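Local coordinates for protein leucine aminopeptidase 2 (Saccharomyces cerevisiae, PDB 2XQ0) that is a zinc aminopeptidase that preferentially cleaves di- and tripeptides and has low epoxide hydrolase activity in vitro, at residues 69-82 with 112-125. Sequence-based numbering, arbitrary orientation.
Sequences LDTSYLDVQEVHID and FTLNIQFRTTDKCT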
ATOM      1  N   LEU A  69     -18.779 -18.691   5.885  1.00 21.36           N
ATOM      2  CA  LEU A  69     -17.886 -17.888   5.037  1.00 22.12           C
ATOM      3  C   LEU A  69     -18.218 -16.398   5.136  1.00 23.12           C
ATOM      4  O   LEU A  69     -19.326 -16.012   5.546  1.00 20.42           O
ATOM      5  CB  LEU A  69     -17.921 -18.356   3.571  1.00 24.34           C
ATOM      6  CG  LEU A  69     -17.506 -19.787   3.171  1.00 31.88           C
ATOM      7  CD1 LEU A  69     -17.416 -19.945   1.656  1.00 29.65           C
ATOM      8  CD2 LEU A  69     -16.198 -20.184   3.761  1.00 35.54           C
ATOM      9  N   ASP A  70     -17.239 -15.570   4.766  1.00 23.57           N
ATOM     10  CA  ASP A  70     -17.363 -14.120   4.760  1.00 23.36           C
ATOM     11  C   ASP A  70     -18.007 -13.735   3.438  1.00 24.38           C
ATOM     12  O   ASP A  70     -17.678 -14.310   2.419  1.00 23.18           O
ATOM     13  CB  ASP A  70     -15.959 -13.485   4.769  1.00 17.75           C
ATOM     14  CG  ASP A  70     -15.268 -13.557   6.124  1.00 25.67           C
ATOM     15  OD1 ASP A  70     -15.813 -12.984   7.088  1.00 23.72           O
ATOM     16  OD2 ASP A  70     -14.146 -14.128   6.209  1.00 22.43           O
ATOM     17  N   THR A  71     -18.915 -12.768   3.455  1.00 17.59           N
ATOM     18  CA  THR A  71     -19.381 -12.117   2.236  1.00 20.68           C
ATOM     19  C   THR A  71     -19.693 -10.697   2.620  1.00 24.49           C
ATOM     20  O   THR A  71     -19.903 -10.413   3.801  1.00 22.27           O
ATOM     21  CB  THR A  71     -20.678 -12.748   1.634  1.00 27.38           C
ATOM     22  OG1 THR A  71     -21.825 -12.352   2.399  1.00 32.78           O
ATOM     23  CG2 THR A  71     -20.590 -14.252   1.581  1.00 24.11           C
ATOM     24  N   SER A  72     -19.708  -9.812   1.625  1.00 20.10           N
ATOM     25  CA  SER A  72     -20.152  -8.438   1.800  1.00 23.78           C
ATOM     26  C   SER A  72     -20.806  -7.942   0.512  1.00 26.85           C
ATOM     27  O   SER A  72     -20.147  -7.802  -0.525  1.00 20.53           O
ATOM     28  CB  SER A  72     -18.985  -7.524   2.157  1.00 24.25           C
ATOM     29  OG  SER A  72     -19.455  -6.188   2.218  1.00 23.41           O
ATOM     30  N   TYR A  73     -22.104  -7.682   0.583  1.00 22.54           N
ATOM     31  CA  TYR A  73     -22.874  -7.245  -0.572  1.00 18.26           C
ATOM     32  C   TYR A  73     -22.715  -8.170  -1.771  1.00 22.87           C
ATOM     33  O   TYR A  73     -22.613  -7.705  -2.911  1.00 26.75           O
ATOM     34  CB  TYR A  73     -22.464  -5.834  -0.980  1.00 22.56           C
ATOM     35  CG  TYR A  73     -22.509  -4.804   0.124  1.00 25.99           C
ATOM     36  CD1 TYR A  73     -23.701  -4.478   0.760  1.00 30.66           C
ATOM     37  CD2 TYR A  73     -21.356  -4.135   0.509  1.00 37.66           C
ATOM     38  CE1 TYR A  73     -23.734  -3.521   1.758  1.00 35.28           C
ATOM     39  CE2 TYR A  73     -21.376  -3.186   1.500  1.00 36.40           C
ATOM     40  CZ  TYR A  73     -22.564  -2.880   2.121  1.00 38.33           C
ATOM     41  OH  TYR A  73     -22.564  -1.924   3.103  1.00 38.40           O
ATOM     42  N   LEU A  74     -22.674  -9.470  -1.532  1.00 24.94           N
ATOM     43  CA  LEU A  74     -22.741 -10.419  -2.646  1.00 28.44           C
ATOM     44  C   LEU A  74     -24.161 -10.942  -2.809  1.00 30.66           C
ATOM     45  O   LEU A  74     -24.941 -10.980  -1.854  1.00 36.28           O
ATOM     46  CB  LEU A  74     -21.795 -11.601  -2.452  1.00 28.93           C
ATOM     47  CG  LEU A  74     -20.295 -11.360  -2.474  1.00 31.29           C
ATOM     48  CD1 LEU A  74     -19.544 -12.643  -2.109  1.00 31.58           C
ATOM     49  CD2 LEU A  74     -19.874 -10.854  -3.833  1.00 27.88           C
ATOM     50  N   ASP A  75     -24.493 -11.318  -4.037  1.00 29.00           N
ATOM     51  CA  ASP A  75     -25.716 -12.044  -4.325  1.00 32.85           C
ATOM     52  C   ASP A  75     -25.332 -13.529  -4.435  1.00 32.63           C
ATOM     53  O   ASP A  75     -24.854 -13.970  -5.471  1.00 35.72           O
ATOM     54  CB  ASP A  75     -26.308 -11.515  -5.641  1.00 34.14           C
ATOM     55  CG  ASP A  75     -27.570 -12.230  -6.061  1.00 40.95           C
ATOM     56  OD1 ASP A  75     -28.081 -13.077  -5.299  1.00 37.30           O
ATOM     57  OD2 ASP A  75     -28.054 -11.930  -7.178  1.00 45.10           O
ATOM     58  N   VAL A  76     -25.506 -14.289  -3.355  1.00 28.49           N
ATOM     59  CA  VAL A  76     -25.226 -15.724  -3.389  1.00 28.22           C
ATOM     60  C   VAL A  76     -26.444 -16.479  -3.935  1.00 33.12           C
ATOM     61  O   VAL A  76     -27.550 -16.375  -3.398  1.00 34.83           O
ATOM     62  CB  VAL A  76     -24.850 -16.276  -1.996  1.00 29.67           C
ATOM     63  CG1 VAL A  76     -24.593 -17.783  -2.062  1.00 22.95           C
ATOM     64  CG2 VAL A  76     -23.618 -15.555  -1.453  1.00 33.10           C
ATOM     65  N   GLN A  77     -26.228 -17.249  -4.993  1.00 29.47           N
ATOM     66  CA  GLN A  77     -27.330 -17.788  -5.786  1.00 32.94           C
ATOM     67  C   GLN A  77     -27.580 -19.265  -5.539  1.00 36.81           C
ATOM     68  O   GLN A  77     -28.733 -19.687  -5.376  1.00 32.58           O
ATOM     69  CB  GLN A  77     -27.061 -17.550  -7.274  1.00 32.18           C
ATOM     70  CG  GLN A  77     -26.990 -16.096  -7.653  1.00 28.48           C
ATOM     71  CD  GLN A  77     -26.400 -15.905  -9.031  1.00 36.83           C
ATOM     72  OE1 GLN A  77     -25.349 -16.464  -9.348  1.00 38.22           O
ATOM     73  NE2 GLN A  77     -27.070 -15.114  -9.861  1.00 42.22           N
ATOM     74  N   GLU A  78     -26.509 -20.052  -5.528  1.00 31.41           N
ATOM     75  CA  GLU A  78     -26.639 -21.488  -5.315  1.00 33.11           C
ATOM     76  C   GLU A  78     -25.394 -22.002  -4.620  1.00 31.55           C
ATOM     77  O   GLU A  78     -24.323 -21.436  -4.773  1.00 27.39           O
ATOM     78  CB  GLU A  78     -26.808 -22.227  -6.650  1.00 36.49           C
ATOM     79  CG  GLU A  78     -27.989 -21.769  -7.492  1.00 50.70           C
ATOM     80  CD  GLU A  78     -27.991 -22.365  -8.896  1.00 67.55           C
ATOM     81  OE1 GLU A  78     -27.565 -23.529  -9.058  1.00 69.03           O
ATOM     82  OE2 GLU A  78     -28.422 -21.665  -9.841  1.00 75.44           O
ATOM     83  N   VAL A  79     -25.538 -23.086  -3.870  1.00 28.39           N
ATOM     84  CA  VAL A  79     -24.398 -23.756  -3.253  1.00 30.81           C
ATOM     85  C   VAL A  79     -24.509 -25.273  -3.420  1.00 32.56           C
ATOM     86  O   VAL A  79     -25.567 -25.863  -3.148  1.00 39.20           O
ATOM     87  CB  VAL A  79     -24.340 -23.488  -1.749  1.00 27.08           C
ATOM     88  CG1 VAL A  79     -23.128 -24.192  -1.157  1.00 25.66           C
ATOM     89  CG2 VAL A  79     -24.306 -21.985  -1.459  1.00 26.14           C
ATOM     90  N   HIS A  80     -23.416 -25.897  -3.844  1.00 32.85           N
ATOM     91  CA  HIS A  80     -23.351 -27.350  -3.981  1.00 31.89           C
ATOM     92  C   HIS A  80     -22.143 -27.884  -3.219  1.00 34.35           C
ATOM     93  O   HIS A  80     -21.071 -27.270  -3.222  1.00 35.36           O
ATOM     94  CB  HIS A  80     -23.191 -27.743  -5.444  1.00 33.44           C
ATOM     95  CG  HIS A  80     -24.417 -27.542  -6.274  1.00 39.08           C
ATOM     96  ND1 HIS A  80     -24.711 -26.344  -6.887  1.00 39.01           N
ATOM     97  CD2 HIS A  80     -25.404 -28.397  -6.625  1.00 42.81           C
ATOM     98  CE1 HIS A  80     -25.837 -26.464  -7.565  1.00 46.66           C
ATOM     99  NE2 HIS A  80     -26.281 -27.699  -7.421  1.00 48.43           N
ATOM    100  N   ILE A  81     -22.325 -29.016  -2.554  1.00 34.99           N
ATOM    101  CA  ILE A  81     -21.218 -29.774  -1.982  1.00 32.08           C
ATOM    102  C   ILE A  81     -21.195 -31.171  -2.612  1.00 38.17           C
ATOM    103  O   ILE A  81     -22.203 -31.869  -2.628  1.00 36.35           O
ATOM    104  CB  ILE A  81     -21.331 -29.877  -0.458  1.00 40.75           C
ATOM    105  CG1 ILE A  81     -21.091 -28.499   0.177  1.00 42.12           C
ATOM    106  CG2 ILE A  81     -20.326 -30.890   0.073  1.00 36.80           C
ATOM    107  CD1 ILE A  81     -21.498 -28.398   1.643  1.00 37.24           C
ATOM    108  N   ASP A  82     -20.052 -31.558  -3.161  1.00 39.29           N
ATOM    109  CA  ASP A  82     -19.937 -32.839  -3.838  1.00 47.15           C
ATOM    110  C   ASP A  82     -21.048 -33.057  -4.867  1.00 49.29           C
ATOM    111  O   ASP A  82     -21.687 -34.106  -4.889  1.00 62.76           O
ATOM    112  CB  ASP A  82     -19.930 -33.969  -2.808  1.00 42.42           C
ATOM    113  CG  ASP A  82     -18.677 -33.962  -1.965  1.00 43.71           C
ATOM    114  OD1 ASP A  82     -17.707 -33.275  -2.360  1.00 48.31           O
ATOM    115  OD2 ASP A  82     -18.654 -34.633  -0.914  1.00 49.87           O
ATOM    116  N   PHE A 112     -13.758 -32.632   0.866  1.00 42.49           N
ATOM    117  CA  PHE A 112     -14.951 -32.366   0.070  1.00 33.46           C
ATOM    118  C   PHE A 112     -14.775 -31.140  -0.821  1.00 40.70           C
ATOM    119  O   PHE A 112     -13.852 -30.339  -0.631  1.00 42.48           O
ATOM    120  CB  PHE A 112     -16.201 -32.254   0.962  1.00 38.74           C
ATOM    121  CG  PHE A 112     -16.197 -31.053   1.897  1.00 40.98           C
ATOM    122  CD1 PHE A 112     -16.876 -29.891   1.559  1.00 34.71           C
ATOM    123  CD2 PHE A 112     -15.538 -31.101   3.118  1.00 41.49           C
ATOM    124  CE1 PHE A 112     -16.901 -28.793   2.415  1.00 34.27           C
ATOM    125  CE2 PHE A 112     -15.552 -30.003   3.986  1.00 41.74           C
ATOM    126  CZ  PHE A 112     -16.234 -28.841   3.630  1.00 29.30           C
ATOM    127  N   THR A 113     -15.647 -31.022  -1.815  1.00 36.54           N
ATOM    128  CA  THR A 113     -15.617 -29.900  -2.732  1.00 33.67           C
ATOM    129  C   THR A 113     -16.827 -29.017  -2.482  1.00 34.26           C
ATOM    130  O   THR A 113     -17.957 -29.515  -2.331  1.00 36.28           O
ATOM    131  CB  THR A 113     -15.626 -30.390  -4.181  1.00 38.93           C
ATOM    132  OG1 THR A 113     -14.437 -31.152  -4.426  1.00 40.95           O
ATOM    133  CG2 THR A 113     -15.674 -29.220  -5.147  1.00 34.21           C
ATOM    134  N   LEU A 114     -16.579 -27.708  -2.422  1.00 31.35           N
ATOM    135  CA  LEU A 114     -17.620 -26.710  -2.178  1.00 26.29           C
ATOM    136  C   LEU A 114     -17.711 -25.731  -3.343  1.00 35.53           C
ATOM    137  O   LEU A 114     -16.735 -25.046  -3.659  1.00 34.31           O
ATOM    138  CB  LEU A 114     -17.321 -25.952  -0.890  1.00 28.39           C
ATOM    139  CG  LEU A 114     -18.154 -24.690  -0.673  1.00 29.63           C
ATOM    140  CD1 LEU A 114     -19.631 -25.033  -0.588  1.00 32.70           C
ATOM    141  CD2 LEU A 114     -17.699 -23.955   0.566  1.00 30.25           C
ATOM    142  N   ASN A 115     -18.873 -25.677  -3.993  1.00 34.89           N
ATOM    143  CA  ASN A 115     -19.087 -24.735  -5.085  1.00 30.76           C
ATOM    144  C   ASN A 115     -20.183 -23.728  -4.745  1.00 33.77           C
ATOM    145  O   ASN A 115     -21.283 -24.096  -4.326  1.00 30.16           O
ATOM    146  CB  ASN A 115     -19.427 -25.466  -6.388  1.00 38.11           C
ATOM    147  CG  ASN A 115     -19.596 -24.514  -7.569  1.00 35.75           C
ATOM    148  OD1 ASN A 115     -20.703 -24.074  -7.876  1.00 47.79           O
ATOM    149  ND2 ASN A 115     -18.501 -24.199  -8.232  1.00 32.33           N
ATOM    150  N   ILE A 116     -19.879 -22.451  -4.920  1.00 27.74           N
ATOM    151  CA  ILE A 116     -20.860 -21.397  -4.680  1.00 25.59           C
ATOM    152  C   ILE A 116     -20.988 -20.511  -5.911  1.00 23.84           C
ATOM    153  O   ILE A 116     -20.007 -19.908  -6.353  1.00 21.74           O
ATOM    154  CB  ILE A 116     -20.426 -20.508  -3.519  1.00 26.98           C
ATOM    155  CG1 ILE A 116     -20.087 -21.359  -2.286  1.00 32.60           C
ATOM    156  CG2 ILE A 116     -21.491 -19.453  -3.226  1.00 23.76           C
ATOM    157  CD1 ILE A 116     -19.234 -20.641  -1.277  1.00 27.08           C
ATOM    158  N   GLN A 117     -22.196 -20.415  -6.448  1.00 25.12           N
ATOM    159  CA  GLN A 117     -22.468 -19.497  -7.544  1.00 30.38           C
ATOM    160  C   GLN A 117     -22.916 -18.179  -6.971  1.00 31.72           C
ATOM    161  O   GLN A 117     -23.727 -18.135  -6.050  1.00 29.65           O
ATOM    162  CB  GLN A 117     -23.565 -20.033  -8.459  1.00 32.61           C
ATOM    163  CG  GLN A 117     -23.179 -21.258  -9.244  1.00 45.13           C
ATOM    164  CD  GLN A 117     -24.368 -21.862  -9.944  1.00 52.52           C
ATOM    165  OE1 GLN A 117     -25.084 -21.175 -10.675  1.00 56.04           O
ATOM    166  NE2 GLN A 117     -24.602 -23.148  -9.711  1.00 51.43           N
ATOM    167  N   PHE A 118     -22.406 -17.097  -7.535  1.00 25.49           N
ATOM    168  CA  PHE A 118     -22.701 -15.791  -6.990  1.00 20.75           C
ATOM    169  C   PHE A 118     -22.498 -14.741  -8.063  1.00 24.41           C
ATOM    170  O   PHE A 118     -21.945 -15.031  -9.131  1.00 26.58           O
ATOM    171  CB  PHE A 118     -21.751 -15.506  -5.816  1.00 22.65           C
ATOM    172  CG  PHE A 118     -20.327 -15.325  -6.239  1.00 23.86           C
ATOM    173  CD1 PHE A 118     -19.510 -16.424  -6.462  1.00 19.83           C
ATOM    174  CD2 PHE A 118     -19.812 -14.063  -6.445  1.00 25.49           C
ATOM    175  CE1 PHE A 118     -18.202 -16.255  -6.869  1.00 20.67           C
ATOM    176  CE2 PHE A 118     -18.523 -13.894  -6.855  1.00 25.16           C
ATOM    177  CZ  PHE A 118     -17.713 -14.993  -7.077  1.00 26.02           C
ATOM    178  N   ARG A 119     -22.930 -13.520  -7.761  1.00 26.08           N
ATOM    179  CA  ARG A 119     -22.536 -12.355  -8.536  1.00 31.31           C
ATOM    180  C   ARG A 119     -22.261 -11.175  -7.599  1.00 31.60           C
ATOM    181  O   ARG A 119     -22.815 -11.097  -6.499  1.00 28.26           O
ATOM    182  CB  ARG A 119     -23.620 -11.995  -9.559  1.00 27.01           C
ATOM    183  CG  ARG A 119     -24.973 -11.688  -8.942  1.00 28.63           C
ATOM    184  CD  ARG A 119     -26.064 -11.501 -10.013  1.00 35.58           C
ATOM    185  NE  ARG A 119     -25.749 -10.360 -10.867  1.00 39.37           N
ATOM    186  CZ  ARG A 119     -25.325 -10.453 -12.124  1.00 46.71           C
ATOM    187  NH1 ARG A 119     -25.185 -11.642 -12.700  1.00 53.15           N
ATOM    188  NH2 ARG A 119     -25.060  -9.347 -12.813  1.00 38.61           N
ATOM    189  N   THR A 120     -21.395 -10.263  -8.034  1.00 25.98           N
ATOM    190  CA  THR A 120     -21.205  -9.016  -7.317  1.00 26.23           C
ATOM    191  C   THR A 120     -22.419  -8.094  -7.472  1.00 32.83           C
ATOM    192  O   THR A 120     -23.244  -8.271  -8.371  1.00 25.67           O
ATOM    193  CB  THR A 120     -19.906  -8.296  -7.736  1.00 26.08           C
ATOM    194  OG1 THR A 120     -19.939  -7.956  -9.144  1.00 25.75           O
ATOM    195  CG2 THR A 120     -18.718  -9.183  -7.450  1.00 20.60           C
ATOM    196  N   THR A 121     -22.546  -7.119  -6.582  1.00 31.91           N
ATOM    197  CA  THR A 121     -23.683  -6.204  -6.661  1.00 37.95           C
ATOM    198  C   THR A 121     -23.213  -4.766  -6.840  1.00 34.39           C
ATOM    199  O   THR A 121     -22.006  -4.481  -6.831  1.00 33.34           O
ATOM    200  CB  THR A 121     -24.618  -6.305  -5.419  1.00 39.24           C
ATOM    201  OG1 THR A 121     -23.994  -5.695  -4.284  1.00 34.20           O
ATOM    202  CG2 THR A 121     -24.973  -7.758  -5.101  1.00 39.25           C
ATOM    203  N   ASP A 122     -24.171  -3.866  -7.025  1.00 28.79           N
ATOM    204  CA  ASP A 122     -23.875  -2.444  -7.143  1.00 35.05           C
ATOM    205  C   ASP A 122     -23.164  -1.908  -5.891  1.00 31.90           C
ATOM    206  O   ASP A 122     -22.458  -0.913  -5.963  1.00 31.58           O
ATOM    207  CB  ASP A 122     -25.161  -1.644  -7.377  1.00 47.27           C
ATOM    208  CG  ASP A 122     -25.873  -2.038  -8.661  1.00 70.98           C
ATOM    209  OD1 ASP A 122     -25.297  -2.811  -9.457  1.00 78.21           O
ATOM    210  OD2 ASP A 122     -27.015  -1.572  -8.877  1.00 77.81           O
ATOM    211  N   LYS A 123     -23.362  -2.559  -4.746  1.00 23.38           N
ATOM    212  CA  LYS A 123     -22.714  -2.120  -3.501  1.00 25.50           C
ATOM    213  C   LYS A 123     -21.299  -2.693  -3.281  1.00 31.14           C
ATOM    214  O   LYS A 123     -20.651  -2.414  -2.260  1.00 30.28           O
ATOM    215  CB  LYS A 123     -23.599  -2.429  -2.288  1.00 29.48           C
ATOM    216  CG  LYS A 123     -24.862  -1.586  -2.202  1.00 35.86           C
ATOM    217  CD  LYS A 123     -25.237  -1.324  -0.744  1.00 47.98           C
ATOM    218  CE  LYS A 123     -26.579  -0.615  -0.609  1.00 58.16           C
ATOM    219  NZ  LYS A 123     -27.730  -1.538  -0.838  1.00 65.34           N
ATOM    220  N   CYS A 124     -20.832  -3.492  -4.237  1.00 28.84           N
ATOM    221  CA  CYS A 124     -19.493  -4.082  -4.195  1.00 25.11           C
ATOM    222  C   CYS A 124     -18.449  -3.052  -3.778  1.00 21.77           C
ATOM    223  O   CYS A 124     -18.415  -1.968  -4.328  1.00 25.31           O
ATOM    224  CB  CYS A 124     -19.112  -4.601  -5.582  1.00 24.75           C
ATOM    225  SG  CYS A 124     -17.511  -5.456  -5.623  1.00 29.33           S
ATOM    226  N   THR A 125     -17.611  -3.387  -2.800  1.00 22.34           N
ATOM    227  CA  THR A 125     -16.558  -2.473  -2.354  1.00 22.87           C
ATOM    228  C   THR A 125     -15.189  -2.875  -2.899  1.00 24.98           C
ATOM    229  O   THR A 125     -14.174  -2.238  -2.602  1.00 27.33           O
ATOM    230  CB  THR A 125     -16.474  -2.419  -0.812  1.00 26.35           C
ATOM    231  OG1 THR A 125     -16.139  -3.720  -0.300  1.00 25.14           O
ATOM    232  CG2 THR A 125     -17.811  -1.955  -0.212  1.00 21.44           C
TER
HETATM  233  O   HOH W   1     -17.335  -4.437   1.962  1.00 23.57           O
HETATM  234  O   HOH W   2     -20.268  -7.391  -4.480  1.00 28.42           O
HETATM  235  O   HOH W   3     -27.404 -19.742 -11.506  1.00 62.42           O
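Tyr73 lays one ring face over Lys123 CB, 3.8 Å from the ring centroid in a CH-pi contact, so the lysine's aliphatic stem meets the ring while its amine leads away. Thr121 OG1 donates to Tyr73 O at 2.8 Å; held between backbone N and carbonyl carbon (chi1 73°), the same oxygen accepts from Lys123 N in an ST turn. Replacing Tyr73 with an alanine would probably strip the Lys123 methylenes of their aromatic cover and Thr125 CG2 of its ring contact. Strands 74-81 and 112-120 pair antiparallel, and branched aliphatics suit their buried face: Val79 CG1 meets Leu114 CD1 at 3.6 Å. Leu69 CD1, from strand 66-69, meets Ile116 CD1 tip to tip at 3.5 Å. The other face is only partly buried, which suits polar groups: one water donates to both Glu78 OE2 and Gln117 OE1. The Asp75 carboxylate lies along the Arg119 methylenes, 66° from the guanidinium plane, their charged atoms not in contact. Asp82 OD1 accepts a hydrogen bond from Thr113 N at 3.1 Å, syn but 25° out of the carboxylate plane. Gln117 O accepts from Gln77 N at 2.9 Å and weakly from Glu78 N: two residues against one, a classic beta bulge in the M1 N-terminal domain's large sheet.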